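Local coordinates for N(G),N(G)-dimethylarginine dimethylaminohydrolase (Pseudomonas aeruginosa, PDB 1H70), which hydrolyses N(G),N(G)-dimethyl-L-arginine and N(G)-monomethyl-L-arginine, inhibitors of nitric oxide synthase, to L-citrulline, releasing dimethylamine or methylamine, at residues Gln35-Ala38 against Tyr39-Leu43; Arg140-Ile143 against Ala144-Lys148. The protein carries 1 engineered substitution. All coordinates share one frame; numbering follows the deposited sequence.

How the contacts relate
Both contacts are successive turns of a single helix, and both helices connect two strands in a beta-alpha-beta unit: helix 29-43 lies between strands 5-9 and 49-53, helix 136-148 between strands 125-130 and 152-157. They sit on opposite sides of the chain's centre, their own centres about 33 Å apart. Contact 1 is the more buried: its inner side mixes aliphatic groups with the Tyr39 ring and hydroxyl, the His36 imidazole and the Gln35 amide, and the Tyr39 side chain comes to about 10 Å from the bound citrulline; Asn37 and Arg41 are exposed. Contact 2 is partly buried: aliphatic and thioether groups pack inward, with Arg140 and Glu147 exposed. The i to i+4 backbone hydrogen bonds are alike in each.

Contact 1: residues Gln35-Ala38 against Tyr39-Leu43; sequences QHNA and YIRAL
His36 and Ile40, one turn apart on helix 29-43, cross obliquely on the connecting helix of a beta-alpha-beta unit, and Asn37 and Arg41 repeat the i to i+4 pairing one residue on. Ile40 can be followed outward. Its CB lies close to the carbonyl oxygens of both His36 and Asn37. Because CG1 stands anti to the carbonyl carbon (chi1 -63°), it folds back along the preceding turn, 3.3 Å from His36 O, and comes within 3.9 Å of His36 CD2, obliquely to the imidazole. CD1 then ends 4.1 Å from His36 NE2, while the residue also packs on Ala8 of strand 5-9. The same His36 O accepts a hydrogen bond from Ile40 N at 2.9 Å, so one carbonyl meets both the amide and the side chain of a single residue.

Tyr39 runs inward, with Leu43 CD1 lying 3.7 Å above the plane of its ring, displaced toward the rim. Its hydroxyl is hydrogen-bonded to Ser252 OG, and its side chain is about 7 Å from that of Ser250, an engineered residue at the position thought to hold the nucleophile. On the exposed side, the Arg41 chain turns at chi3 (72°), and its CD passes 3.9 Å from Asn37 ND2.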
# COMPACT_ATOMS: atom_id res chain seq x y z
N GLN A 35 -12.43 10.00 8.08
CA GLN A 35 -10.99 9.88 7.88
C GLN A 35 -10.62 9.67 6.41
O GLN A 35 -9.60 10.17 5.95
CB GLN A 35 -10.42 8.74 8.75
CG GLN A 35 -10.65 9.02 10.25
CD GLN A 35 -9.99 8.01 11.18
OE1 GLN A 35 -9.75 6.86 10.81
NE2 GLN A 35 -9.71 8.44 12.42
N HIS A 36 -11.45 8.90 5.69
CA HIS A 36 -11.16 8.63 4.29
C HIS A 36 -11.32 9.95 3.50
O HIS A 36 -10.58 10.22 2.57
CB HIS A 36 -12.08 7.53 3.72
CG HIS A 36 -11.72 7.07 2.34
ND1 HIS A 36 -10.88 6.01 2.09
CD2 HIS A 36 -12.07 7.55 1.12
CE1 HIS A 36 -10.75 5.84 0.78
NE2 HIS A 36 -11.47 6.77 0.18
N ASN A 37 -12.30 10.76 3.89
CA ASN A 37 -12.51 12.04 3.26
C ASN A 37 -11.28 12.89 3.52
O ASN A 37 -10.74 13.51 2.61
CB ASN A 37 -13.78 12.71 3.78
CG ASN A 37 -14.07 14.04 3.12
OD1 ASN A 37 -14.20 14.12 1.87
ND2 ASN A 37 -14.17 15.08 3.93
N ALA A 38 -10.79 12.90 4.75
CA ALA A 38 -9.60 13.70 5.09
C ALA A 38 -8.40 13.26 4.25
O ALA A 38 -7.54 14.08 3.86
CB ALA A 38 -9.30 13.60 6.60
N TYR A 39 -8.33 11.96 3.98
CA TYR A 39 -7.25 11.38 3.19
C TYR A 39 -7.36 11.87 1.75
O TYR A 39 -6.37 12.24 1.14
CB TYR A 39 -7.36 9.86 3.27
CG TYR A 39 -6.43 8.98 2.46
CD1 TYR A 39 -5.07 8.91 2.75
CD2 TYR A 39 -6.93 8.17 1.44
CE1 TYR A 39 -4.23 8.05 2.03
CE2 TYR A 39 -6.10 7.31 0.73
CZ TYR A 39 -4.74 7.27 1.02
OH TYR A 39 -3.88 6.43 0.32
N ILE A 40 -8.57 11.87 1.21
CA ILE A 40 -8.76 12.39 -0.17
C ILE A 40 -8.42 13.88 -0.28
O ILE A 40 -7.78 14.31 -1.25
CB ILE A 40 -10.21 12.11 -0.64
CG1 ILE A 40 -10.46 10.60 -0.72
CG2 ILE A 40 -10.49 12.73 -2.02
CD1 ILE A 40 -9.53 9.84 -1.69
N ARG A 41 -8.80 14.66 0.73
CA ARG A 41 -8.52 16.09 0.72
C ARG A 41 -7.04 16.36 0.77
O ARG A 41 -6.58 17.33 0.20
CB ARG A 41 -9.25 16.84 1.85
CG ARG A 41 -10.76 16.67 1.81
CD ARG A 41 -11.46 17.60 2.80
NE ARG A 41 -11.38 18.98 2.33
CZ ARG A 41 -11.96 20.00 2.96
NH1 ARG A 41 -12.65 19.76 4.07
NH2 ARG A 41 -11.86 21.26 2.50
N ALA A 42 -6.29 15.51 1.48
CA ALA A 42 -4.83 15.62 1.51
C ALA A 42 -4.30 15.31 0.11
O ALA A 42 -3.43 16.01 -0.43
CB ALA A 42 -4.26 14.63 2.51
N LEU A 43 -4.81 14.24 -0.51
CA LEU A 43 -4.38 13.85 -1.85
C LEU A 43 -4.73 14.89 -2.90
O LEU A 43 -4.04 15.01 -3.93
CB LEU A 43 -4.92 12.47 -2.24
CG LEU A 43 -4.25 11.28 -1.53
CD1 LEU A 43 -5.13 10.04 -1.55
CD2 LEU A 43 -2.87 10.99 -2.14

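Contact 2: residues Arg140-Ile143 against Ala144-Lys148; sequences RQMI and AILEK
Ile143 and Glu147 lie alongside each other, pointing the same way, an i to i+4 pair on helix 136-148 in which Glu147 is exposed and Ile143, partly exposed, also touches strand 125-130. The Glu147 chain is extended beyond CG, which carries its carboxylate along the isoleucine: OE2 comes to 3.6 Å from Ile143 CG2. This is an apolar branch beside a charged group, a van der Waals contact. Nearer the backbone, Glu147 CG rests 3.4 Å from Ile143 O, the carbonyl that also accepts the amide N-H of Glu147.

Met142 and Leu146 meet differently, their side chains crossing at a slant. CG of Met142 is anti to its own backbone N (chi1 -179°) and reaches Leu146 CD1 at 4.0 Å; the chain then bends at chi2 and chi3. Leu146 N donates to Met142 O at 3.0 Å, nearly straight (N-H...O 174°). Ile145 leans back over the previous turn, its CG1 3.4 Å from Gln141 O.

Helix 136-148 links strands 125-130 and 152-157. Met142 packs on Ile128 and Leu146 on Phe126, both of strand 125-130, while Met142 and Ile145 also touch Ile77 of strand 76-78; at the helix's last residue, Lys148 forms a salt bridge with Glu106 of strand 105-107.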
# COMPACT_ATOMS: atom_id res chain seq x y z
N ARG A 140 6.89 -15.22 -7.83
CA ARG A 140 7.55 -15.66 -9.05
C ARG A 140 6.84 -15.14 -10.30
O ARG A 140 7.47 -14.60 -11.20
CB ARG A 140 7.57 -17.19 -9.09
CG ARG A 140 8.27 -17.78 -10.32
CD ARG A 140 7.97 -19.25 -10.53
NE ARG A 140 6.62 -19.48 -11.04
CZ ARG A 140 6.26 -19.29 -12.30
NH1 ARG A 140 7.15 -18.85 -13.18
NH2 ARG A 140 5.02 -19.55 -12.69
N GLN A 141 5.52 -15.31 -10.36
CA GLN A 141 4.74 -14.87 -11.49
C GLN A 141 4.88 -13.36 -11.66
O GLN A 141 5.05 -12.88 -12.78
CB GLN A 141 3.28 -15.27 -11.31
CG GLN A 141 3.00 -16.71 -11.65
CD GLN A 141 1.53 -17.00 -11.52
OE1 GLN A 141 0.71 -16.21 -11.96
NE2 GLN A 141 1.20 -18.12 -10.88
N MET A 142 4.82 -12.62 -10.56
CA MET A 142 4.96 -11.16 -10.61
C MET A 142 6.35 -10.75 -11.10
O MET A 142 6.49 -9.86 -11.93
CB MET A 142 4.65 -10.54 -9.24
CG MET A 142 4.76 -9.01 -9.23
SD MET A 142 3.42 -8.24 -10.17
CE MET A 142 2.04 -8.43 -9.04
N ILE A 143 7.39 -11.40 -10.58
CA ILE A 143 8.74 -11.01 -11.03
C ILE A 143 8.89 -11.27 -12.54
O ILE A 143 9.47 -10.45 -13.26
CB ILE A 143 9.85 -11.72 -10.21
CG1 ILE A 143 9.87 -11.10 -8.80
CG2 ILE A 143 11.21 -11.57 -10.88
CD1 ILE A 143 10.57 -11.93 -7.75
N ALA A 144 8.32 -12.37 -13.03
CA ALA A 144 8.42 -12.69 -14.47
C ALA A 144 7.73 -11.63 -15.32
O ALA A 144 8.25 -11.23 -16.38
CB ALA A 144 7.88 -14.09 -14.76
N ILE A 145 6.57 -11.16 -14.87
CA ILE A 145 5.84 -10.13 -15.61
C ILE A 145 6.64 -8.83 -15.63
O ILE A 145 6.79 -8.19 -16.67
CB ILE A 145 4.46 -9.89 -14.99
CG1 ILE A 145 3.55 -11.10 -15.22
CG2 ILE A 145 3.81 -8.65 -15.62
CD1 ILE A 145 2.34 -11.11 -14.26
N LEU A 146 7.14 -8.44 -14.46
CA LEU A 146 7.96 -7.23 -14.36
C LEU A 146 9.15 -7.34 -15.31
O LEU A 146 9.47 -6.39 -16.00
CB LEU A 146 8.44 -6.99 -12.92
CG LEU A 146 7.33 -6.60 -11.93
CD1 LEU A 146 7.78 -6.67 -10.46
CD2 LEU A 146 6.84 -5.19 -12.22
N GLU A 147 9.80 -8.50 -15.33
CA GLU A 147 10.96 -8.68 -16.23
C GLU A 147 10.57 -8.57 -17.70
O GLU A 147 11.33 -8.00 -18.49
CB GLU A 147 11.71 -9.98 -15.92
CG GLU A 147 12.49 -9.88 -14.61
CD GLU A 147 13.24 -11.14 -14.20
OE1 GLU A 147 13.12 -12.20 -14.84
OE2 GLU A 147 13.95 -11.04 -13.18
N LYS A 148 9.41 -9.10 -18.09
CA LYS A 148 8.89 -9.04 -19.46
C LYS A 148 8.77 -7.57 -19.89
O LYS A 148 8.97 -7.21 -21.07
CB LYS A 148 7.53 -9.76 -19.56
CG LYS A 148 6.80 -9.58 -20.89
CD LYS A 148 5.29 -9.75 -20.79
CE LYS A 148 4.57 -9.18 -22.02
NZ LYS A 148 3.09 -9.43 -21.98